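Local coordinates for protein glycerol kinase, putative (Plasmodium falciparum, PDB 2W41) that probably phosphorylates glycerol with ATP to give sn-glycerol 3-phosphate, as an FGGY-family kinase, and here holds the product nucleotide ADP, at residues E336-M341 with T422-F427; C270-G275 with L415-G420. All coordinates share one frame; numbering follows the deposited sequence.

Interaction 1. Residues E336-M341 with T422-F427; sequences EASDIM and TKNKPF. With ADP (adenosine-5'-diphosphate), chain N.
The ring of P426 lies against the last turn of segment 336-341, its CB 3.7 Å from M341 CB and its CG 3.4 Å from the carbonyl O of S338. This is the adenine end of the nucleotide pocket in a sugar kinase/Hsp70/actin-type fold: helix 335-343 meets the start of helix 425-435, with N424 in the N-cap position, and the base enters where the two approach. Evidence for a close fit is the 4.8 Å separation of the CA atoms of S338 and N424. Deeper in, M341 crosses F427, its SD 3.9 Å from F427 CB and near the plane of the ring at its edge. The methionine reaches this place through a bend at chi3 (92°). Both residues also rest on L389 of helix 381-407, which ties the pair into the neighbouring helix, and E336 forms a salt bridge with R381. The adenine is touched from both segments: A337 CB stands 3.5 Å from ADP N1, and N424 CB 3.6 Å from the same nitrogen. S338 supplies the polar contact. With chi1 at -51° its OG is anti to the carbonyl carbon and beside its own backbone N, and there OG accepts a hydrogen bond from the exocyclic amino group, ADP N6 to S338 OG measuring 3.0 Å with a 157° angle at the hydrogen.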
loop_
_atom_site.group_PDB
_atom_site.type_symbol
_atom_site.label_atom_id
_atom_site.label_comp_id
_atom_site.label_asym_id
_atom_site.label_seq_id
_atom_site.Cartn_x
_atom_site.Cartn_y
_atom_site.Cartn_z
ATOM N N GLU B 336 14.207 6.648 -11.452
ATOM C CA GLU B 336 12.847 7.168 -11.397
ATOM C C GLU B 336 12.438 7.627 -9.989
ATOM O O GLU B 336 11.496 8.395 -9.845
ATOM C CB GLU B 336 11.899 6.093 -11.885
ATOM C CG GLU B 336 10.539 6.550 -12.396
ATOM C CD GLU B 336 9.620 5.353 -12.691
ATOM O OE1 GLU B 336 10.104 4.383 -13.332
ATOM O OE2 GLU B 336 8.438 5.361 -12.261
ATOM N N ALA B 337 13.154 7.172 -8.962
ATOM C CA ALA B 337 12.931 7.588 -7.579
ATOM C C ALA B 337 13.343 9.056 -7.293
ATOM O O ALA B 337 12.644 9.797 -6.574
ATOM C CB ALA B 337 13.658 6.613 -6.638
ATOM N N SER B 338 14.477 9.457 -7.869
ATOM C CA SER B 338 14.936 10.848 -7.870
ATOM C C SER B 338 13.980 11.807 -8.597
ATOM O O SER B 338 13.665 12.910 -8.092
ATOM C CB SER B 338 16.322 10.931 -8.523
ATOM O OG SER B 338 17.225 9.993 -7.970
ATOM N N ASP B 339 13.564 11.381 -9.792
ATOM C CA ASP B 339 12.575 12.092 -10.628
ATOM C C ASP B 339 11.273 12.356 -9.885
ATOM O O ASP B 339 10.737 13.476 -9.915
ATOM C CB ASP B 339 12.267 11.278 -11.906
ATOM C CG ASP B 339 13.465 11.206 -12.872
ATOM O OD1 ASP B 339 14.388 12.066 -12.742
ATOM O OD2 ASP B 339 13.475 10.295 -13.760
ATOM N N ILE B 340 10.778 11.303 -9.229
ATOM C CA ILE B 340 9.523 11.320 -8.492
ATOM C C ILE B 340 9.563 12.300 -7.323
ATOM O O ILE B 340 8.633 13.060 -7.121
ATOM C CB ILE B 340 9.133 9.866 -8.072
ATOM C CG1 ILE B 340 8.561 9.106 -9.296
ATOM C CG2 ILE B 340 8.223 9.858 -6.843
ATOM C CD1 ILE B 340 8.209 7.587 -9.109
ATOM N N MET B 341 10.652 12.310 -6.575
ATOM C CA MET B 341 10.809 13.240 -5.459
ATOM C C MET B 341 11.064 14.732 -5.833
ATOM O O MET B 341 10.839 15.635 -5.017
ATOM C CB MET B 341 11.812 12.676 -4.435
ATOM C CG MET B 341 11.092 11.791 -3.414
ATOM S SD MET B 341 11.962 11.584 -1.889
ATOM C CE MET B 341 11.455 12.828 -0.722
ATOM N N THR B 422 22.270 8.306 -2.105
ATOM C CA THR B 422 22.795 9.684 -2.060
ATOM C C THR B 422 22.894 10.363 -3.426
ATOM O O THR B 422 23.246 11.538 -3.491
ATOM C CB THR B 422 24.187 9.813 -1.348
ATOM O OG1 THR B 422 25.169 9.055 -2.060
ATOM C CG2 THR B 422 24.102 9.354 0.106
ATOM N N LYS B 423 22.627 9.618 -4.491
ATOM C CA LYS B 423 22.445 10.187 -5.825
ATOM C C LYS B 423 21.082 10.858 -5.985
ATOM O O LYS B 423 20.863 11.601 -6.915
ATOM C CB LYS B 423 22.609 9.092 -6.896
ATOM C CG LYS B 423 24.054 8.901 -7.402
ATOM C CD LYS B 423 24.566 10.181 -8.188
ATOM C CE LYS B 423 26.114 10.403 -8.142
ATOM N NZ LYS B 423 26.460 11.831 -8.548
ATOM N N ASN B 424 20.161 10.572 -5.079
ATOM C CA ASN B 424 18.841 11.159 -5.078
ATOM C C ASN B 424 18.926 12.418 -4.244
ATOM O O ASN B 424 18.942 12.353 -2.997
ATOM C CB ASN B 424 17.876 10.156 -4.467
ATOM C CG ASN B 424 16.411 10.537 -4.662
ATOM O OD1 ASN B 424 15.573 9.667 -4.913
ATOM N ND2 ASN B 424 16.085 11.817 -4.476
ATOM N N LYS B 425 19.010 13.577 -4.906
ATOM C CA LYS B 425 19.215 14.845 -4.161
ATOM C C LYS B 425 17.944 15.348 -3.457
ATOM O O LYS B 425 18.011 15.840 -2.328
ATOM C CB LYS B 425 19.861 15.928 -5.032
ATOM C CG LYS B 425 21.247 15.547 -5.552
ATOM C CD LYS B 425 21.938 16.720 -6.250
ATOM C CE LYS B 425 21.255 17.027 -7.573
ATOM N NZ LYS B 425 21.821 16.176 -8.705
ATOM N N PRO B 426 16.781 15.210 -4.105
ATOM C CA PRO B 426 15.559 15.579 -3.357
ATOM C C PRO B 426 15.421 14.761 -2.045
ATOM O O PRO B 426 15.010 15.292 -1.001
ATOM C CB PRO B 426 14.411 15.269 -4.348
ATOM C CG PRO B 426 15.042 14.948 -5.690
ATOM C CD PRO B 426 16.532 14.802 -5.506
ATOM N N PHE B 427 15.787 13.472 -2.095
ATOM C CA PHE B 427 15.782 12.602 -0.906
ATOM C C PHE B 427 16.856 13.014 0.138
ATOM O O PHE B 427 16.576 13.061 1.333
ATOM C CB PHE B 427 15.842 11.121 -1.320
ATOM C CG PHE B 427 16.067 10.159 -0.169
ATOM C CD1 PHE B 427 15.027 9.837 0.719
ATOM C CD2 PHE B 427 17.344 9.559 0.030
ATOM C CE1 PHE B 427 15.265 8.940 1.790
ATOM C CE2 PHE B 427 17.566 8.657 1.074
ATOM C CZ PHE B 427 16.528 8.353 1.951
HETATM P PB ADP N . 24.975 -1.801 -1.399
HETATM O O1B ADP N . 26.345 -2.008 -2.011
HETATM O O2B ADP N . 24.965 -1.262 0.041
HETATM O O3B ADP N . 24.123 -3.034 -1.609
HETATM P PA ADP N . 24.696 0.742 -2.936
HETATM O O1A ADP N . 25.322 1.650 -1.907
HETATM O O2A ADP N . 25.407 0.432 -4.246
HETATM O O3A ADP N . 24.195 -0.668 -2.282
HETATM O "O5'" ADP N . 23.267 1.381 -3.320
HETATM C "C5'" ADP N . 22.213 0.541 -3.758
HETATM C "C4'" ADP N . 20.953 0.911 -2.974
HETATM O "O4'" ADP N . 20.533 2.229 -3.327
HETATM C "C3'" ADP N . 19.784 0.030 -3.356
HETATM O "O3'" ADP N . 18.911 0.017 -2.231
HETATM C "C2'" ADP N . 19.112 0.804 -4.465
HETATM O "O2'" ADP N . 17.767 0.374 -4.702
HETATM C "C1'" ADP N . 19.225 2.220 -3.925
HETATM N N9 ADP N . 19.119 3.328 -4.925
HETATM C C8 ADP N . 19.863 3.447 -6.041
HETATM N N7 ADP N . 19.553 4.570 -6.737
HETATM C C5 ADP N . 18.589 5.215 -6.056
HETATM C C6 ADP N . 17.814 6.466 -6.236
HETATM N N6 ADP N . 18.043 7.227 -7.313
HETATM N N1 ADP N . 16.875 6.806 -5.314
HETATM C C2 ADP N . 16.621 6.025 -4.233
HETATM N N3 ADP N . 17.298 4.873 -3.995
HETATM C C4 ADP N . 18.294 4.410 -4.853
#

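Interaction 2. Residues C270-G275 with L415-G420; sequences CTYGTG and LRCDGG. With ADP (adenosine-5'-diphosphate), chain N.
C270 and C417 pair in register as neighbouring parallel strands, the short segment axes 28° apart, within the central sheet of the C-terminal half of this actin-like ATPase fold. Backbone hydrogen bonds come first: C270 N to R416 O (2.9 Å), D418 N to C270 O (3.1 Å) and Y272 N to D418 O (2.7 Å), the last nearly straight at 177°. Among side chains, T271 OG1 lies 3.1 Å from D418 OD2, a pair whose proton is not settled, and K269 NZ hydrogen-bonds to the same hydroxyl; R416 turns away to a salt bridge with E440. Sulfur and apolar contacts occupy the face carrying C270 and C417. There C417 SG sits at the edge of the Y272 ring, in its plane and 3.8 Å from Y272 CE1, while C270 SG lies over one face, offset toward the rim. L415 CD1 packs on C270 CB. Past the strands, T274 OG1 hydrogen-bonds to ADP O3B (2.6 Å) and G420 N to ADP O1A (3.2 Å), G419 turning the chain with a positive phi of 97°. This chemistry is consistent with the paired strands setting the spacing of two glycine-bearing turns, which bring the N-H of G420, the hydroxyl of T274 and, more weakly, the N-H of T274 to the phosphates.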
loop_
_atom_site.group_PDB
_atom_site.type_symbol
_atom_site.label_atom_id
_atom_site.label_comp_id
_atom_site.label_asym_id
_atom_site.label_seq_id
_atom_site.Cartn_x
_atom_site.Cartn_y
_atom_site.Cartn_z
ATOM N N CYS B 270 26.517 8.505 7.691
ATOM C CA CYS B 270 25.446 7.556 7.359
ATOM C C CYS B 270 25.681 6.948 6.001
ATOM O O CYS B 270 26.012 7.677 5.080
ATOM C CB CYS B 270 24.092 8.260 7.394
ATOM S SG CYS B 270 22.660 7.213 7.155
ATOM N N THR B 271 25.538 5.621 5.875
ATOM C CA THR B 271 25.559 4.939 4.561
ATOM C C THR B 271 24.132 4.654 4.129
ATOM O O THR B 271 23.367 4.060 4.893
ATOM C CB THR B 271 26.354 3.643 4.611
ATOM O OG1 THR B 271 27.732 3.931 4.913
ATOM C CG2 THR B 271 26.261 2.863 3.292
ATOM N N TYR B 272 23.751 5.089 2.921
ATOM C CA TYR B 272 22.442 4.749 2.389
ATOM C C TYR B 272 22.537 3.820 1.202
ATOM O O TYR B 272 22.371 4.237 0.054
ATOM C CB TYR B 272 21.693 5.979 1.923
ATOM C CG TYR B 272 21.311 7.031 2.922
ATOM C CD1 TYR B 272 22.106 7.995 3.250
ATOM C CD2 TYR B 272 20.100 7.117 3.410
ATOM C CE1 TYR B 272 21.719 9.013 4.119
ATOM C CE2 TYR B 272 19.731 8.093 4.257
ATOM C CZ TYR B 272 20.523 9.057 4.604
ATOM O OH TYR B 272 20.113 10.055 5.468
ATOM N N GLY B 273 22.785 2.552 1.489
ATOM C CA GLY B 273 22.779 1.486 0.500
ATOM C C GLY B 273 21.593 0.556 0.705
ATOM O O GLY B 273 20.535 0.972 1.195
ATOM N N THR B 274 21.751 -0.690 0.278
ATOM C CA THR B 274 20.853 -1.760 0.672
ATOM C C THR B 274 20.571 -1.664 2.188
ATOM O O THR B 274 19.396 -1.642 2.606
ATOM C CB THR B 274 21.439 -3.093 0.264
ATOM O OG1 THR B 274 21.555 -3.061 -1.143
ATOM C CG2 THR B 274 20.523 -4.235 0.605
ATOM N N GLY B 275 21.633 -1.584 2.994
ATOM C CA GLY B 275 21.489 -1.287 4.388
ATOM C C GLY B 275 21.604 0.216 4.609
ATOM O O GLY B 275 22.337 0.911 3.895
ATOM N N LEU B 415 26.432 15.376 8.944
ATOM C CA LEU B 415 26.192 13.989 8.570
ATOM C C LEU B 415 26.803 13.780 7.187
ATOM O O LEU B 415 26.246 14.225 6.196
ATOM C CB LEU B 415 24.687 13.623 8.593
ATOM C CG LEU B 415 24.278 12.144 8.422
ATOM C CD1 LEU B 415 24.782 11.377 9.546
ATOM C CD2 LEU B 415 22.792 11.964 8.353
ATOM N N ARG B 416 27.943 13.098 7.152
ATOM C CA ARG B 416 28.620 12.721 5.928
ATOM C C ARG B 416 28.013 11.445 5.406
ATOM O O ARG B 416 27.962 10.484 6.134
ATOM C CB ARG B 416 30.146 12.523 6.154
ATOM C CG ARG B 416 30.895 13.711 6.832
ATOM C CD ARG B 416 31.538 14.714 5.865
ATOM N NE ARG B 416 32.433 14.087 4.885
ATOM C CZ ARG B 416 32.889 14.686 3.785
ATOM N NH1 ARG B 416 32.532 15.926 3.524
ATOM N NH2 ARG B 416 33.699 14.049 2.947
ATOM N N CYS B 417 27.595 11.436 4.135
ATOM C CA CYS B 417 26.760 10.364 3.591
ATOM C C CYS B 417 27.366 9.735 2.378
ATOM O O CYS B 417 28.031 10.396 1.565
ATOM C CB CYS B 417 25.348 10.865 3.248
ATOM S SG CYS B 417 24.468 11.522 4.671
ATOM N N ASP B 418 27.141 8.440 2.249
ATOM C CA ASP B 418 27.553 7.727 1.069
ATOM C C ASP B 418 26.490 6.662 0.717
ATOM O O ASP B 418 25.440 6.586 1.369
ATOM C CB ASP B 418 29.000 7.206 1.199
ATOM C CG ASP B 418 29.264 6.430 2.517
ATOM O OD1 ASP B 418 29.554 7.025 3.603
ATOM O OD2 ASP B 418 29.214 5.200 2.466
ATOM N N GLY B 419 26.723 5.904 -0.354
ATOM C CA GLY B 419 25.795 4.904 -0.854
ATOM C C GLY B 419 24.958 5.459 -1.989
ATOM O O GLY B 419 24.848 6.668 -2.169
ATOM N N GLY B 420 24.327 4.565 -2.725
ATOM C CA GLY B 420 23.582 4.911 -3.908
ATOM C C GLY B 420 22.316 5.722 -3.739
ATOM O O GLY B 420 21.899 6.413 -4.675
HETATM P PB ADP N . 24.975 -1.801 -1.399
HETATM O O1B ADP N . 26.345 -2.008 -2.011
HETATM O O2B ADP N . 24.965 -1.262 0.041
HETATM O O3B ADP N . 24.123 -3.034 -1.609
HETATM P PA ADP N . 24.696 0.742 -2.936
HETATM O O1A ADP N . 25.322 1.650 -1.907
HETATM O O2A ADP N . 25.407 0.432 -4.246
HETATM O O3A ADP N . 24.195 -0.668 -2.282
HETATM O "O5'" ADP N . 23.267 1.381 -3.320
HETATM C "C5'" ADP N . 22.213 0.541 -3.758
HETATM C "C4'" ADP N . 20.953 0.911 -2.974
HETATM O "O4'" ADP N . 20.533 2.229 -3.327
HETATM C "C3'" ADP N . 19.784 0.030 -3.356
HETATM O "O3'" ADP N . 18.911 0.017 -2.231
HETATM C "C2'" ADP N . 19.112 0.804 -4.465
HETATM O "O2'" ADP N . 17.767 0.374 -4.702
HETATM C "C1'" ADP N . 19.225 2.220 -3.925
HETATM N N9 ADP N . 19.119 3.328 -4.925
HETATM C C8 ADP N . 19.863 3.447 -6.041
HETATM N N7 ADP N . 19.553 4.570 -6.737
HETATM C C5 ADP N . 18.589 5.215 -6.056
HETATM C C6 ADP N . 17.814 6.466 -6.236
HETATM N N6 ADP N . 18.043 7.227 -7.313
HETATM N N1 ADP N . 16.875 6.806 -5.314
HETATM C C2 ADP N . 16.621 6.025 -4.233
HETATM N N3 ADP N . 17.298 4.873 -3.995
HETATM C C4 ADP N . 18.294 4.410 -4.853
#

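Both interactions line one ADP site, interaction 2 at the diphosphate and interaction 1 at the adenine, with centres about 14 Å apart. Interaction 2 is buried near the middle of the chain, whereas interaction 1 is only partly buried and lies well out from that centre. The chemistry follows the place: strand pairing by backbone hydrogen bonds in 270-275/415-420, against helix packing by side chains in 336-341/422-427. They share a continuous piece of chain, since strand 414-418 leads through G419 and G420 into helix 425-435. They also touch directly, F427 CE2 lying 3.8 Å from Y272 CD2, so ring packing joins helix 425-435 to the sheet.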